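Local coordinates for protein malate Synthase (Haloferax volcanii, PDB 3OYZ) that catalyses the magnesium-dependent Claisen condensation of acetyl-CoA with glyoxylate and the hydrolysis of the malyl-CoA intermediate to malate and CoA in the glyoxylate cycle, at residues A363-S369 / I381-W387. Residues are numbered along the deposited sequence; the frame is centred on the assembly and turned at random.
Sequences AIAMTQS and IEKDRMW. With ACO (acetyl coenzyme *a), chain B.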
loop_
_atom_site.group_PDB
_atom_site.type_symbol
_atom_site.label_atom_id
_atom_site.label_comp_id
_atom_site.label_asym_id
_atom_site.label_seq_id
_atom_site.Cartn_x
_atom_site.Cartn_y
_atom_site.Cartn_z
ATOM N N ALA A 363 -17.819 6.854 25.952
ATOM C CA ALA A 363 -18.364 6.849 24.593
ATOM C C ALA A 363 -19.820 7.348 24.506
ATOM O O ALA A 363 -20.674 6.953 25.317
ATOM C CB ALA A 363 -18.223 5.453 23.963
ATOM N N ILE A 364 -20.090 8.178 23.496
ATOM C CA ILE A 364 -21.401 8.827 23.299
ATOM C C ILE A 364 -21.724 8.838 21.812
ATOM O O ILE A 364 -20.813 8.864 20.974
ATOM C CB ILE A 364 -21.416 10.270 23.861
ATOM C CG1 ILE A 364 -20.514 11.222 23.054
ATOM C CG2 ILE A 364 -21.002 10.249 25.338
ATOM C CD1 ILE A 364 -20.708 12.721 23.332
ATOM N N ALA A 365 -23.008 8.785 21.476
ATOM C CA ALA A 365 -23.409 8.991 20.086
ATOM C C ALA A 365 -23.602 10.506 19.955
ATOM O O ALA A 365 -24.362 11.088 20.729
ATOM C CB ALA A 365 -24.689 8.179 19.728
ATOM N N MET A 366 -22.853 11.166 19.076
ATOM C CA MET A 366 -23.034 12.594 18.840
ATOM C C MET A 366 -23.825 12.783 17.553
ATOM O O MET A 366 -23.750 11.937 16.652
ATOM C CB MET A 366 -21.701 13.317 18.745
ATOM C CG MET A 366 -21.817 14.824 18.802
ATOM S SD MET A 366 -20.123 15.426 18.915
ATOM C CE MET A 366 -19.720 15.079 20.632
ATOM N N THR A 367 -24.577 13.884 17.489
ATOM C CA THR A 367 -25.661 14.051 16.517
ATOM C C THR A 367 -25.546 15.344 15.718
ATOM O O THR A 367 -25.297 16.410 16.280
ATOM C CB THR A 367 -27.035 13.941 17.215
ATOM O OG1 THR A 367 -27.286 12.569 17.551
ATOM C CG2 THR A 367 -28.138 14.419 16.314
ATOM N N GLN A 368 -25.669 15.219 14.400
ATOM C CA GLN A 368 -25.907 16.363 13.519
ATOM C C GLN A 368 -27.333 16.209 12.963
ATOM O O GLN A 368 -27.679 15.149 12.419
ATOM C CB GLN A 368 -24.867 16.455 12.392
ATOM C CG GLN A 368 -23.460 16.071 12.845
ATOM C CD GLN A 368 -22.517 15.720 11.707
ATOM O OE1 GLN A 368 -22.757 14.792 10.927
ATOM N NE2 GLN A 368 -21.415 16.455 11.635
ATOM N N SER A 369 -28.133 17.262 13.156
ATOM C CA SER A 369 -29.565 17.405 12.815
ATOM C C SER A 369 -29.821 18.513 11.773
ATOM O O SER A 369 -29.203 19.590 11.830
ATOM C CB SER A 369 -30.385 17.695 14.088
ATOM O OG SER A 369 -30.243 16.702 15.099
ATOM N N ILE A 381 -33.619 15.014 9.155
ATOM C CA ILE A 381 -32.706 13.885 9.385
ATOM C C ILE A 381 -31.781 14.061 10.601
ATOM O O ILE A 381 -31.588 15.182 11.096
ATOM C CB ILE A 381 -31.831 13.580 8.144
ATOM C CG1 ILE A 381 -31.085 14.844 7.696
ATOM C CG2 ILE A 381 -32.642 12.936 7.023
ATOM C CD1 ILE A 381 -29.923 14.585 6.751
ATOM N N GLU A 382 -31.200 12.942 11.040
ATOM C CA GLU A 382 -30.388 12.836 12.262
ATOM C C GLU A 382 -29.210 11.867 12.032
ATOM O O GLU A 382 -29.412 10.654 11.944
ATOM C CB GLU A 382 -31.282 12.383 13.422
ATOM C CG GLU A 382 -30.654 12.360 14.811
ATOM C CD GLU A 382 -31.658 12.672 15.920
ATOM O OE1 GLU A 382 -32.871 12.435 15.735
ATOM O OE2 GLU A 382 -31.244 13.172 16.991
ATOM N N LYS A 383 -27.990 12.396 11.899
ATOM C CA LYS A 383 -26.789 11.599 11.594
ATOM C C LYS A 383 -26.075 11.305 12.910
ATOM O O LYS A 383 -25.769 12.251 13.631
ATOM C CB LYS A 383 -25.875 12.412 10.678
ATOM C CG LYS A 383 -25.272 11.636 9.523
ATOM C CD LYS A 383 -24.573 12.610 8.578
ATOM C CE LYS A 383 -24.385 11.974 7.214
ATOM N NZ LYS A 383 -25.684 11.902 6.506
ATOM N N ASP A 384 -25.848 10.033 13.241
ATOM C CA ASP A 384 -25.210 9.629 14.515
ATOM C C ASP A 384 -23.775 9.129 14.297
ATOM O O ASP A 384 -23.516 8.351 13.389
ATOM C CB ASP A 384 -25.950 8.481 15.230
ATOM C CG ASP A 384 -27.220 8.912 15.959
ATOM O OD1 ASP A 384 -27.781 10.001 15.686
ATOM O OD2 ASP A 384 -27.672 8.104 16.800
ATOM N N ARG A 385 -22.847 9.524 15.158
ATOM C CA ARG A 385 -21.482 8.979 15.116
ATOM C C ARG A 385 -21.020 8.739 16.549
ATOM O O ARG A 385 -21.209 9.627 17.400
ATOM C CB ARG A 385 -20.560 9.987 14.440
ATOM C CG ARG A 385 -19.168 9.438 14.182
ATOM C CD ARG A 385 -18.181 10.566 13.943
ATOM N NE ARG A 385 -16.864 9.959 13.717
ATOM C CZ ARG A 385 -15.814 10.607 13.227
ATOM N NH1 ARG A 385 -15.926 11.884 12.909
ATOM N NH2 ARG A 385 -14.653 9.987 13.090
ATOM N N MET A 386 -20.479 7.546 16.822
ATOM C CA MET A 386 -19.813 7.237 18.105
ATOM C C MET A 386 -18.577 8.127 18.273
ATOM O O MET A 386 -17.727 8.195 17.367
ATOM C CB MET A 386 -19.486 5.741 18.194
ATOM C CG MET A 386 -18.994 5.189 19.559
ATOM S SD MET A 386 -17.235 5.487 19.972
ATOM C CE MET A 386 -16.421 4.735 18.530
ATOM N N TRP A 387 -18.537 8.873 19.380
ATOM C CA TRP A 387 -17.408 9.680 19.836
ATOM C C TRP A 387 -16.802 9.128 21.128
ATOM O O TRP A 387 -17.520 8.730 22.076
ATOM C CB TRP A 387 -17.743 11.151 20.104
ATOM C CG TRP A 387 -17.745 11.985 18.858
ATOM C CD1 TRP A 387 -18.563 11.810 17.796
ATOM C CD2 TRP A 387 -16.949 13.143 18.567
ATOM N NE1 TRP A 387 -18.321 12.775 16.842
ATOM C CE2 TRP A 387 -17.301 13.576 17.277
ATOM C CE3 TRP A 387 -15.912 13.809 19.232
ATOM C CZ2 TRP A 387 -16.692 14.672 16.659
ATOM C CZ3 TRP A 387 -15.327 14.902 18.621
ATOM C CH2 TRP A 387 -15.710 15.317 17.349
HETATM N N1A ACO B . -21.933 -3.075 25.146
HETATM C C2A ACO B . -22.980 -3.501 25.878
HETATM N N3A ACO B . -24.219 -3.030 25.651
HETATM C C4A ACO B . -24.495 -2.096 24.704
HETATM C C5A ACO B . -23.363 -1.613 23.882
HETATM C C6A ACO B . -22.015 -2.133 24.179
HETATM N N6A ACO B . -20.997 -1.625 23.434
HETATM N N7A ACO B . -23.845 -0.708 23.021
HETATM C C8A ACO B . -25.171 -0.595 23.274
HETATM N N9A ACO B . -25.564 -1.448 24.229
HETATM C C1B ACO B . -26.981 -1.571 24.701
HETATM C C2B ACO B . -27.584 -0.173 24.731
HETATM O O2B ACO B . -27.268 0.438 25.980
HETATM C C3B ACO B . -29.062 -0.435 24.518
HETATM O O3B ACO B . -29.487 -0.888 25.808
HETATM P P3B ACO B . -31.022 -0.828 26.402
HETATM O O7A ACO B . -31.397 -2.290 26.221
HETATM O O8A ACO B . -31.649 0.196 25.479
HETATM O O9A ACO B . -30.924 -0.336 27.829
HETATM C C4B ACO B . -29.041 -1.600 23.542
HETATM O O4B ACO B . -27.822 -2.311 23.797
HETATM C C5B ACO B . -29.004 -1.122 22.095
HETATM O O5B ACO B . -28.160 0.030 22.059
HETATM P P1A ACO B . -28.089 1.001 20.784
HETATM O O1A ACO B . -29.332 1.790 20.525
HETATM O O2A ACO B . -27.695 0.092 19.656
HETATM O O3A ACO B . -26.917 2.075 20.977
HETATM P P2A ACO B . -27.054 3.325 21.970
HETATM O O4A ACO B . -27.662 2.625 23.142
HETATM O O5A ACO B . -27.506 4.509 21.141
HETATM O O6A ACO B . -25.541 3.767 22.373
HETATM C CBP ACO B . -23.101 3.955 22.121
HETATM C CCP ACO B . -24.475 4.019 21.443
HETATM C CDP ACO B . -22.999 4.986 23.244
HETATM C CEP ACO B . -22.071 4.329 21.064
HETATM C CAP ACO B . -22.813 2.585 22.749
HETATM O OAP ACO B . -23.167 1.651 21.739
HETATM C C9P ACO B . -21.361 2.359 23.118
HETATM O O9P ACO B . -20.871 2.952 24.085
HETATM N N8P ACO B . -20.667 1.524 22.327
HETATM C C7P ACO B . -19.269 1.250 22.633
HETATM C C6P ACO B . -18.326 2.418 22.303
HETATM C C5P ACO B . -16.926 1.845 22.427
HETATM O O5P ACO B . -16.775 0.661 22.723
HETATM N N4P ACO B . -15.934 2.685 22.138
HETATM C C3P ACO B . -14.525 2.332 22.150
HETATM C C2P ACO B . -14.170 1.366 21.017
HETATM S S1P ACO B . -13.776 2.520 19.736
HETATM C C ACO B . -12.218 3.115 19.968
HETATM O O ACO B . -11.612 3.020 21.017
HETATM C CH3 ACO B . -11.601 3.842 18.813
#
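M366 lays its thioether over one face of the W387 indole, a Met-aromatic contact in which SD stands 3.8 Å from the centroid of the five-membered ring. With CG anti to the backbone N (chi1 -167°) and a bend at chi3, the chain also brings CE over that ring; CB sits over the same face, 3.6 Å from CD1 of W387. I364 flanks this pair, its CG1 packing 4.0 Å from CB of W387. On the other face, which carries A365, T367, D384 and M386, CG2 of T367 lies against CG and OE2 of E382, and OG1 makes a weak hydrogen bond to OD1 of D384. OD2 forms a salt bridge to R236, probably helping to place that acetyl-CoA-binding arginine. CB of A363 packs 4.1 Å from SD of M386, whose bent chain follows the pantetheine arm from the CEP methyl to S1P, 3.7 Å from CE. This antiparallel hairpin lies outside the parallel TIM-barrel sheet, beside the active-site pocket; strand 382-387 runs directly into D388, probably the proton acceptor. M366 and W387 rest on S349 of helix 343-358, while I364 meets A356 two turns farther along; Q368 and I381 touch strand 337-339, and I381 also packs on helix 329-334 and W279 of a second subunit.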